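Local structure of terminal oxygenase component of carbazole 1,9a-dioxygenase (Sphingomonas, 3GKQ) at residues 161-165 against 314-318; 297-301 against 327-331; 14-18 against 351-356. The protein probably dihydroxylates carbazole at the angular position, passing electrons from a Rieske [2Fe-2S] cluster to a mononuclear non-haem iron. All blocks are in the same frame, centred on the assembly; numbering follows the deposited sequence.

Contact 1: 161-165 against 314-318; sequences LAVHG and FEAEF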
loop_
_atom_site.group_PDB
_atom_site.type_symbol
_atom_site.label_atom_id
_atom_site.label_comp_id
_atom_site.label_asym_id
_atom_site.label_seq_id
_atom_site.Cartn_x
_atom_site.Cartn_y
_atom_site.Cartn_z
ATOM N N LEU A 161 35.970 28.715 0.622
ATOM C CA LEU A 161 34.779 28.347 -0.135
ATOM C C LEU A 161 33.499 28.607 0.657
ATOM O O LEU A 161 33.228 27.940 1.657
ATOM C CB LEU A 161 34.858 26.865 -0.530
ATOM C CG LEU A 161 34.207 26.336 -1.819
ATOM C CD1 LEU A 161 33.228 25.232 -1.464
ATOM C CD2 LEU A 161 33.517 27.445 -2.593
ATOM N N ALA A 162 32.720 29.587 0.215
ATOM C CA ALA A 162 31.455 29.907 0.869
ATOM C C ALA A 162 30.440 28.929 0.287
ATOM O O ALA A 162 30.354 28.783 -0.932
ATOM C CB ALA A 162 31.043 31.335 0.559
ATOM N N VAL A 163 29.677 28.268 1.152
ATOM C CA VAL A 163 28.706 27.278 0.702
ATOM C C VAL A 163 27.293 27.467 1.240
ATOM O O VAL A 163 27.099 27.794 2.410
ATOM C CB VAL A 163 29.182 25.853 1.078
ATOM C CG1 VAL A 163 28.153 24.816 0.643
ATOM C CG2 VAL A 163 30.522 25.569 0.427
ATOM N N HIS A 164 26.315 27.256 0.363
ATOM C CA HIS A 164 24.899 27.351 0.704
ATOM C C HIS A 164 24.188 26.254 -0.080
ATOM O O HIS A 164 24.682 25.815 -1.117
ATOM C CB HIS A 164 24.331 28.717 0.307
ATOM C CG HIS A 164 24.956 29.861 1.038
ATOM N ND1 HIS A 164 24.837 30.023 2.402
ATOM C CD2 HIS A 164 25.733 30.879 0.603
ATOM C CE1 HIS A 164 25.515 31.094 2.775
ATOM N NE2 HIS A 164 26.068 31.631 1.704
ATOM N N GLY A 165 23.038 25.806 0.408
ATOM C CA GLY A 165 22.328 24.759 -0.298
ATOM C C GLY A 165 20.931 24.482 0.207
ATOM O O GLY A 165 20.420 25.181 1.082
ATOM N N PHE A 314 27.231 36.713 -1.879
ATOM C CA PHE A 314 26.905 35.420 -2.471
ATOM C C PHE A 314 25.657 34.847 -1.807
ATOM O O PHE A 314 24.740 34.377 -2.479
ATOM C CB PHE A 314 28.076 34.448 -2.304
ATOM C CG PHE A 314 27.750 33.031 -2.695
ATOM C CD1 PHE A 314 27.136 32.755 -3.915
ATOM C CD2 PHE A 314 28.060 31.972 -1.847
ATOM C CE1 PHE A 314 26.833 31.446 -4.281
ATOM C CE2 PHE A 314 27.761 30.657 -2.208
ATOM C CZ PHE A 314 27.148 30.396 -3.427
ATOM N N GLU A 315 25.629 34.897 -0.482
ATOM C CA GLU A 315 24.500 34.392 0.284
ATOM C C GLU A 315 23.209 35.011 -0.247
ATOM O O GLU A 315 22.200 34.322 -0.414
ATOM C CB GLU A 315 24.697 34.739 1.763
ATOM C CG GLU A 315 23.727 34.084 2.737
ATOM C CD GLU A 315 22.307 34.589 2.594
ATOM O OE1 GLU A 315 22.122 35.808 2.382
ATOM O OE2 GLU A 315 21.371 33.769 2.709
ATOM N N ALA A 316 23.249 36.313 -0.525
ATOM C CA ALA A 316 22.081 37.025 -1.036
ATOM C C ALA A 316 21.735 36.581 -2.455
ATOM O O ALA A 316 20.566 36.386 -2.787
ATOM C CB ALA A 316 22.333 38.532 -1.007
ATOM N N GLU A 317 22.757 36.429 -3.290
ATOM C CA GLU A 317 22.553 36.009 -4.670
ATOM C C GLU A 317 22.008 34.580 -4.713
ATOM O O GLU A 317 21.175 34.247 -5.561
ATOM C CB GLU A 317 23.874 36.099 -5.442
ATOM C CG GLU A 317 23.757 35.729 -6.906
ATOM C CD GLU A 317 25.038 35.979 -7.680
ATOM O OE1 GLU A 317 26.094 35.450 -7.271
ATOM O OE2 GLU A 317 24.986 36.705 -8.700
ATOM N N PHE A 318 22.485 33.742 -3.793
ATOM C CA PHE A 318 22.046 32.350 -3.705
ATOM C C PHE A 318 20.534 32.308 -3.507
ATOM O O PHE A 318 19.810 31.662 -4.266
ATOM C CB PHE A 318 22.732 31.651 -2.525
ATOM C CG PHE A 318 22.230 30.250 -2.268
ATOM C CD1 PHE A 318 22.642 29.187 -3.069
ATOM C CD2 PHE A 318 21.327 30.001 -1.237
ATOM C CE1 PHE A 318 22.161 27.894 -2.846
ATOM C CE2 PHE A 318 20.838 28.711 -1.006
ATOM C CZ PHE A 318 21.258 27.656 -1.816
#
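Aromatic contacts dominate this meeting of strand and helix. The imidazole of His164 lies within reach of two phenylalanines one helical turn apart, its ring centroid 5.3 Å from that of Phe314 and 5.5 Å from that of Phe318, and the three make an aromatic cluster. Both ring pairs are oblique, with planes at 44° and 36°. The clearest aromatic geometry is a CH-pi contact: His164 CB sits 3.5 Å from the centroid of the Phe318 ring, almost on the ring normal.

Packing of smaller groups completes the interface. Ala162 CB touches Phe314 CD2 at 3.9 Å, a methyl being short enough to let the large ring approach the strand, and Ala162 O lies 3.4 Å from Phe314 CE2. Next to His164, the backbone of Gly165 also meets the helix, its N 3.4 Å from Phe318 CZ.

The segments run in roughly the same direction, their axes at 26° and 9.2 Å apart at closest approach. This is the helix-on-sheet packing of the Bet v 1-like catalytic domain: helix 308-328 lies against the antiparallel sheet at strand 161-170, an outermost strand within this chain, and both phenylalanines also reach Leu301 on the neighbouring strand 294-304.

Polar groups contribute little across the gap. His164 NE2 approaches the aliphatic CB of Glu315 at 3.4 Å, and Glu317, which does not touch the strand, forms a salt bridge with Arg303.

Contact 2: 297-301 against 327-331; sequences YLQML and LNGFN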
loop_
_atom_site.group_PDB
_atom_site.type_symbol
_atom_site.label_atom_id
_atom_site.label_comp_id
_atom_site.label_asym_id
_atom_site.label_seq_id
_atom_site.Cartn_x
_atom_site.Cartn_y
_atom_site.Cartn_z
ATOM N N TYR A 297 18.056 14.476 -1.698
ATOM C CA TYR A 297 18.801 15.159 -2.748
ATOM C C TYR A 297 19.273 16.495 -2.176
ATOM O O TYR A 297 18.479 17.412 -1.974
ATOM C CB TYR A 297 17.893 15.357 -3.968
ATOM C CG TYR A 297 18.479 16.189 -5.090
ATOM C CD1 TYR A 297 19.815 16.050 -5.468
ATOM C CD2 TYR A 297 17.681 17.087 -5.803
ATOM C CE1 TYR A 297 20.346 16.780 -6.529
ATOM C CE2 TYR A 297 18.200 17.826 -6.872
ATOM C CZ TYR A 297 19.533 17.665 -7.229
ATOM O OH TYR A 297 20.049 18.368 -8.294
ATOM N N LEU A 298 20.570 16.575 -1.895
ATOM C CA LEU A 298 21.195 17.763 -1.313
ATOM C C LEU A 298 21.944 18.529 -2.405
ATOM O O LEU A 298 22.847 17.984 -3.037
ATOM C CB LEU A 298 22.188 17.333 -0.231
ATOM C CG LEU A 298 22.367 18.103 1.083
ATOM C CD1 LEU A 298 23.843 18.053 1.456
ATOM C CD2 LEU A 298 21.907 19.543 0.966
ATOM N N GLN A 299 21.572 19.788 -2.613
ATOM C CA GLN A 299 22.203 20.627 -3.633
ATOM C C GLN A 299 22.981 21.761 -2.983
ATOM O O GLN A 299 22.385 22.631 -2.356
ATOM C CB GLN A 299 21.141 21.241 -4.540
ATOM C CG GLN A 299 20.322 20.255 -5.327
ATOM C CD GLN A 299 19.098 20.900 -5.937
ATOM O OE1 GLN A 299 18.136 21.221 -5.235
ATOM N NE2 GLN A 299 19.131 21.107 -7.250
ATOM N N MET A 300 24.301 21.757 -3.141
ATOM C CA MET A 300 25.132 22.804 -2.559
ATOM C C MET A 300 25.812 23.626 -3.648
ATOM O O MET A 300 26.273 23.083 -4.655
ATOM C CB MET A 300 26.225 22.208 -1.659
ATOM C CG MET A 300 25.753 21.163 -0.650
ATOM S SD MET A 300 24.424 21.717 0.409
ATOM C CE MET A 300 25.294 22.903 1.454
ATOM N N LEU A 301 25.862 24.938 -3.446
ATOM C CA LEU A 301 26.527 25.834 -4.384
ATOM C C LEU A 301 27.661 26.508 -3.626
ATOM O O LEU A 301 27.466 27.030 -2.525
ATOM C CB LEU A 301 25.563 26.892 -4.929
ATOM C CG LEU A 301 24.487 26.412 -5.909
ATOM C CD1 LEU A 301 23.760 27.613 -6.478
ATOM C CD2 LEU A 301 25.121 25.602 -7.037
ATOM N N LEU A 327 18.936 25.678 -9.171
ATOM C CA LEU A 327 18.618 24.553 -8.298
ATOM C C LEU A 327 17.246 23.956 -8.592
ATOM O O LEU A 327 17.079 22.736 -8.550
ATOM C CB LEU A 327 18.730 24.970 -6.828
ATOM C CG LEU A 327 20.115 25.498 -6.427
ATOM C CD1 LEU A 327 20.230 25.537 -4.907
ATOM C CD2 LEU A 327 21.201 24.607 -7.009
ATOM N N ASN A 328 16.268 24.808 -8.888
ATOM C CA ASN A 328 14.931 24.329 -9.223
ATOM C C ASN A 328 14.716 24.452 -10.733
ATOM O O ASN A 328 14.306 23.498 -11.395
ATOM C CB ASN A 328 13.850 25.134 -8.490
ATOM C CG ASN A 328 13.946 25.013 -6.973
ATOM O OD1 ASN A 328 14.552 24.081 -6.448
ATOM N ND2 ASN A 328 13.329 25.952 -6.266
ATOM N N GLY A 329 15.017 25.633 -11.270
ATOM C CA GLY A 329 14.837 25.892 -12.688
ATOM C C GLY A 329 15.567 24.958 -13.631
ATOM O O GLY A 329 15.107 24.716 -14.750
ATOM N N PHE A 330 16.705 24.437 -13.189
ATOM C CA PHE A 330 17.496 23.530 -14.006
ATOM C C PHE A 330 17.389 22.070 -13.545
ATOM O O PHE A 330 17.159 21.175 -14.358
ATOM C CB PHE A 330 18.965 23.954 -13.980
ATOM C CG PHE A 330 19.842 23.177 -14.925
ATOM C CD1 PHE A 330 19.941 23.544 -16.262
ATOM C CD2 PHE A 330 20.582 22.088 -14.472
ATOM C CE1 PHE A 330 20.765 22.838 -17.139
ATOM C CE2 PHE A 330 21.407 21.375 -15.335
ATOM C CZ PHE A 330 21.503 21.756 -16.678
ATOM N N ASN A 331 17.552 21.828 -12.247
ATOM C CA ASN A 331 17.506 20.459 -11.736
ATOM C C ASN A 331 16.144 19.808 -11.524
ATOM O O ASN A 331 16.070 18.585 -11.397
ATOM C CB ASN A 331 18.326 20.349 -10.447
ATOM C CG ASN A 331 19.813 20.530 -10.691
ATOM O OD1 ASN A 331 20.433 21.450 -10.159
ATOM N ND2 ASN A 331 20.391 19.655 -11.510
#
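Leu327, in the last part of helix 308-328, meets strand 294-304 in two ways. Its branched side chain is apolar and packs on Leu301, with CD2 of Leu327 3.9 Å from CG of Leu301, while its carbonyl oxygen accepts a hydrogen bond from Gln299, NE2 to O 2.9 Å and nearly straight at 167°. A glutamine suits this spot because it is long enough to reach from the strand to the backbone carbonyl of Leu327, and its terminal amide has hydrogens to donate there. Residues 328-330 carry the chain round to Asn331, which points back to the strand: Gln299 NE2 makes a second, weak hydrogen bond to Asn331 OD1 at 3.2 Å, and Tyr297 OH lies 3.2 Å from Asn331 CG. That hydroxyl bonds Glu285, whereas Asn331 ND2 donates to Asp334. Asparagine, with an acceptor and a donor on one short arm, can thus face the sheet and the metal site together. Its side chain comes within about 4 Å of the bound Fe(II), so this buried polar network belongs to the second shell of a mononuclear iron centre with the two-histidine, one-carboxylate facial triad of Rieske oxygenases, here His186, His190 and Asp334.

Contact 3: 14-18 against 351-356; sequences RTRAW and WREEVL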
loop_
_atom_site.group_PDB
_atom_site.type_symbol
_atom_site.label_atom_id
_atom_site.label_comp_id
_atom_site.label_asym_id
_atom_site.label_seq_id
_atom_site.Cartn_x
_atom_site.Cartn_y
_atom_site.Cartn_z
ATOM N N ARG A 14 28.775 -9.465 -17.910
ATOM C CA ARG A 14 28.690 -8.030 -18.133
ATOM C C ARG A 14 28.610 -7.199 -16.851
ATOM O O ARG A 14 29.228 -6.142 -16.758
ATOM C CB ARG A 14 27.486 -7.703 -19.023
ATOM C CG ARG A 14 27.205 -6.215 -19.108
ATOM C CD ARG A 14 26.158 -5.849 -20.154
ATOM N NE ARG A 14 25.807 -4.435 -20.027
ATOM C CZ ARG A 14 25.001 -3.947 -19.086
ATOM N NH1 ARG A 14 24.445 -4.761 -18.195
ATOM N NH2 ARG A 14 24.780 -2.643 -19.012
ATOM N N THR A 15 27.863 -7.675 -15.862
ATOM C CA THR A 15 27.694 -6.930 -14.615
ATOM C C THR A 15 28.670 -7.314 -13.502
ATOM O O THR A 15 28.686 -6.694 -12.438
ATOM C CB THR A 15 26.267 -7.102 -14.080
ATOM O OG1 THR A 15 26.045 -8.478 -13.763
ATOM C CG2 THR A 15 25.250 -6.666 -15.127
ATOM N N ARG A 16 29.484 -8.331 -13.764
ATOM C CA ARG A 16 30.456 -8.842 -12.803
ATOM C C ARG A 16 31.243 -7.778 -12.036
ATOM O O ARG A 16 31.267 -7.786 -10.807
ATOM C CB ARG A 16 31.437 -9.776 -13.521
ATOM C CG ARG A 16 32.451 -10.444 -12.608
ATOM C CD ARG A 16 33.388 -11.343 -13.408
ATOM N NE ARG A 16 32.665 -12.448 -14.029
ATOM C CZ ARG A 16 33.202 -13.307 -14.889
ATOM N NH1 ARG A 16 34.480 -13.196 -15.242
ATOM N NH2 ARG A 16 32.458 -14.279 -15.400
ATOM N N ALA A 17 31.888 -6.871 -12.762
ATOM C CA ALA A 17 32.697 -5.824 -12.149
ATOM C C ALA A 17 31.948 -4.858 -11.229
ATOM O O ALA A 17 32.578 -4.122 -10.471
ATOM C CB ALA A 17 33.440 -5.044 -13.231
ATOM N N TRP A 18 30.619 -4.830 -11.294
ATOM C CA TRP A 18 29.879 -3.945 -10.400
ATOM C C TRP A 18 28.731 -4.612 -9.656
ATOM O O TRP A 18 27.734 -3.972 -9.324
ATOM C CB TRP A 18 29.376 -2.682 -11.120
ATOM C CG TRP A 18 29.118 -2.799 -12.587
ATOM C CD1 TRP A 18 30.045 -2.756 -13.589
ATOM C CD2 TRP A 18 27.846 -2.920 -13.220
ATOM N NE1 TRP A 18 29.427 -2.840 -14.809
ATOM C CE2 TRP A 18 28.072 -2.943 -14.612
ATOM C CE3 TRP A 18 26.528 -3.009 -12.748
ATOM C CZ2 TRP A 18 27.032 -3.054 -15.541
ATOM C CZ3 TRP A 18 25.493 -3.119 -13.671
ATOM C CH2 TRP A 18 25.754 -3.141 -15.052
ATOM N N TRP A 351 19.686 -3.482 -14.414
ATOM C CA TRP A 351 21.131 -3.623 -14.570
ATOM C C TRP A 351 21.504 -4.611 -15.669
ATOM O O TRP A 351 22.576 -4.505 -16.272
ATOM C CB TRP A 351 21.772 -4.060 -13.248
ATOM C CG TRP A 351 21.353 -3.217 -12.090
ATOM C CD1 TRP A 351 20.531 -3.585 -11.066
ATOM C CD2 TRP A 351 21.678 -1.841 -11.869
ATOM N NE1 TRP A 351 20.320 -2.524 -10.220
ATOM C CE2 TRP A 351 21.013 -1.438 -10.688
ATOM C CE3 TRP A 351 22.468 -0.904 -12.553
ATOM C CZ2 TRP A 351 21.108 -0.142 -10.176
ATOM C CZ3 TRP A 351 22.565 0.391 -12.042
ATOM C CH2 TRP A 351 21.888 0.758 -10.866
ATOM N N ARG A 352 20.618 -5.564 -15.935
ATOM C CA ARG A 352 20.876 -6.572 -16.961
ATOM C C ARG A 352 20.240 -6.230 -18.309
ATOM O O ARG A 352 20.787 -6.560 -19.357
ATOM C CB ARG A 352 20.326 -7.933 -16.524
ATOM C CG ARG A 352 20.248 -8.138 -15.018
ATOM C CD ARG A 352 21.614 -8.300 -14.388
ATOM N NE ARG A 352 21.515 -8.428 -12.935
ATOM C CZ ARG A 352 22.509 -8.827 -12.148
ATOM N NH1 ARG A 352 23.688 -9.141 -12.671
ATOM N NH2 ARG A 352 22.324 -8.913 -10.838
ATOM N N GLU A 353 19.084 -5.577 -18.275
ATOM C CA GLU A 353 18.357 -5.258 -19.502
ATOM C C GLU A 353 18.650 -3.920 -20.169
ATOM O O GLU A 353 18.283 -3.717 -21.324
ATOM C CB GLU A 353 16.853 -5.361 -19.249
ATOM C CG GLU A 353 16.378 -6.748 -18.887
ATOM C CD GLU A 353 14.884 -6.791 -18.655
ATOM O OE1 GLU A 353 14.129 -6.339 -19.544
ATOM O OE2 GLU A 353 14.461 -7.276 -17.587
ATOM N N GLU A 354 19.286 -3.002 -19.449
ATOM C CA GLU A 354 19.611 -1.695 -20.015
ATOM C C GLU A 354 20.468 -1.888 -21.268
ATOM O O GLU A 354 21.200 -2.872 -21.376
ATOM C CB GLU A 354 20.391 -0.857 -18.991
ATOM C CG GLU A 354 21.807 -1.390 -18.717
ATOM C CD GLU A 354 22.494 -0.727 -17.525
ATOM O OE1 GLU A 354 21.900 0.163 -16.883
ATOM O OE2 GLU A 354 23.643 -1.106 -17.229
ATOM N N VAL A 355 20.359 -0.963 -22.219
ATOM C CA VAL A 355 21.165 -1.006 -23.438
ATOM C C VAL A 355 21.930 0.312 -23.451
ATOM O O VAL A 355 21.401 1.356 -23.847
ATOM C CB VAL A 355 20.299 -1.106 -24.712
ATOM C CG1 VAL A 355 21.188 -1.014 -25.946
ATOM C CG2 VAL A 355 19.533 -2.421 -24.725
ATOM N N LEU A 356 23.182 0.261 -23.015
ATOM C CA LEU A 356 24.008 1.458 -22.920
ATOM C C LEU A 356 24.720 1.869 -24.206
ATOM O O LEU A 356 24.919 1.052 -25.104
ATOM C CB LEU A 356 25.044 1.263 -21.816
ATOM C CG LEU A 356 24.482 0.845 -20.455
ATOM C CD1 LEU A 356 25.617 0.734 -19.449
ATOM C CD2 LEU A 356 23.455 1.867 -19.991
#
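Arg14 spans the gap with an extended side chain, chi1 to chi3 all t, and only chi4 turns, to -77°. That reach brings its guanidinium edge to two acceptors: NH1 donates to Trp351 O at 2.7 Å, and NH2 forms a 2.6 Å salt bridge with Glu354 OE2. Glu354 meets it with chi1 p and chi2 t; the same carboxylate oxygen is also held by Arg367, so two arginines, Arg14 and Arg367, share one carboxylate oxygen. Glu354 is the first residue to leave helical geometry after helix 349-353, and the bond to Trp351 O satisfies a carbonyl near that helix's C-terminal end. The contact therefore ties the N-terminal helix 9-15 to the C-terminal part of the catalytic domain, beside a subunit boundary: Val355 packs on Trp98, a cluster-pocket residue of a neighbouring subunit.

Thr15 takes chi1 p, with OG1 bonded back to Ala11 O, as in a helix, and CG2 lying 3.6 Å from Trp351 O. Trp18, chi1 off-well at 28°, swings its broad indole across so that CZ3 touches Trp351 CB at 3.9 Å. Its ring also makes a cation-pi contact with Arg367.

How the contacts relate
Contacts 1 and 2 share one interface, helix 308-328 against neighbouring strands of the catalytic domain's antiparallel sheet, and they touch directly: His164 O lies 2.8 Å from Leu301 N, a probable hydrogen bond, and Phe318 packs on Leu327. Their chemistry changes along the helix, from aromatic packing at the partly buried contact 1 to a wholly buried polar network at contact 2, close to the iron. Contact 3 stands apart, its centre about 39 Å from that of contact 1 and about 29 Å from that of contact 2. Its segments enclose both others in sequence. Partly buried like contact 1, but beside a neighbouring subunit, it relies on charged arginine and glutamate side chains as well as tryptophans.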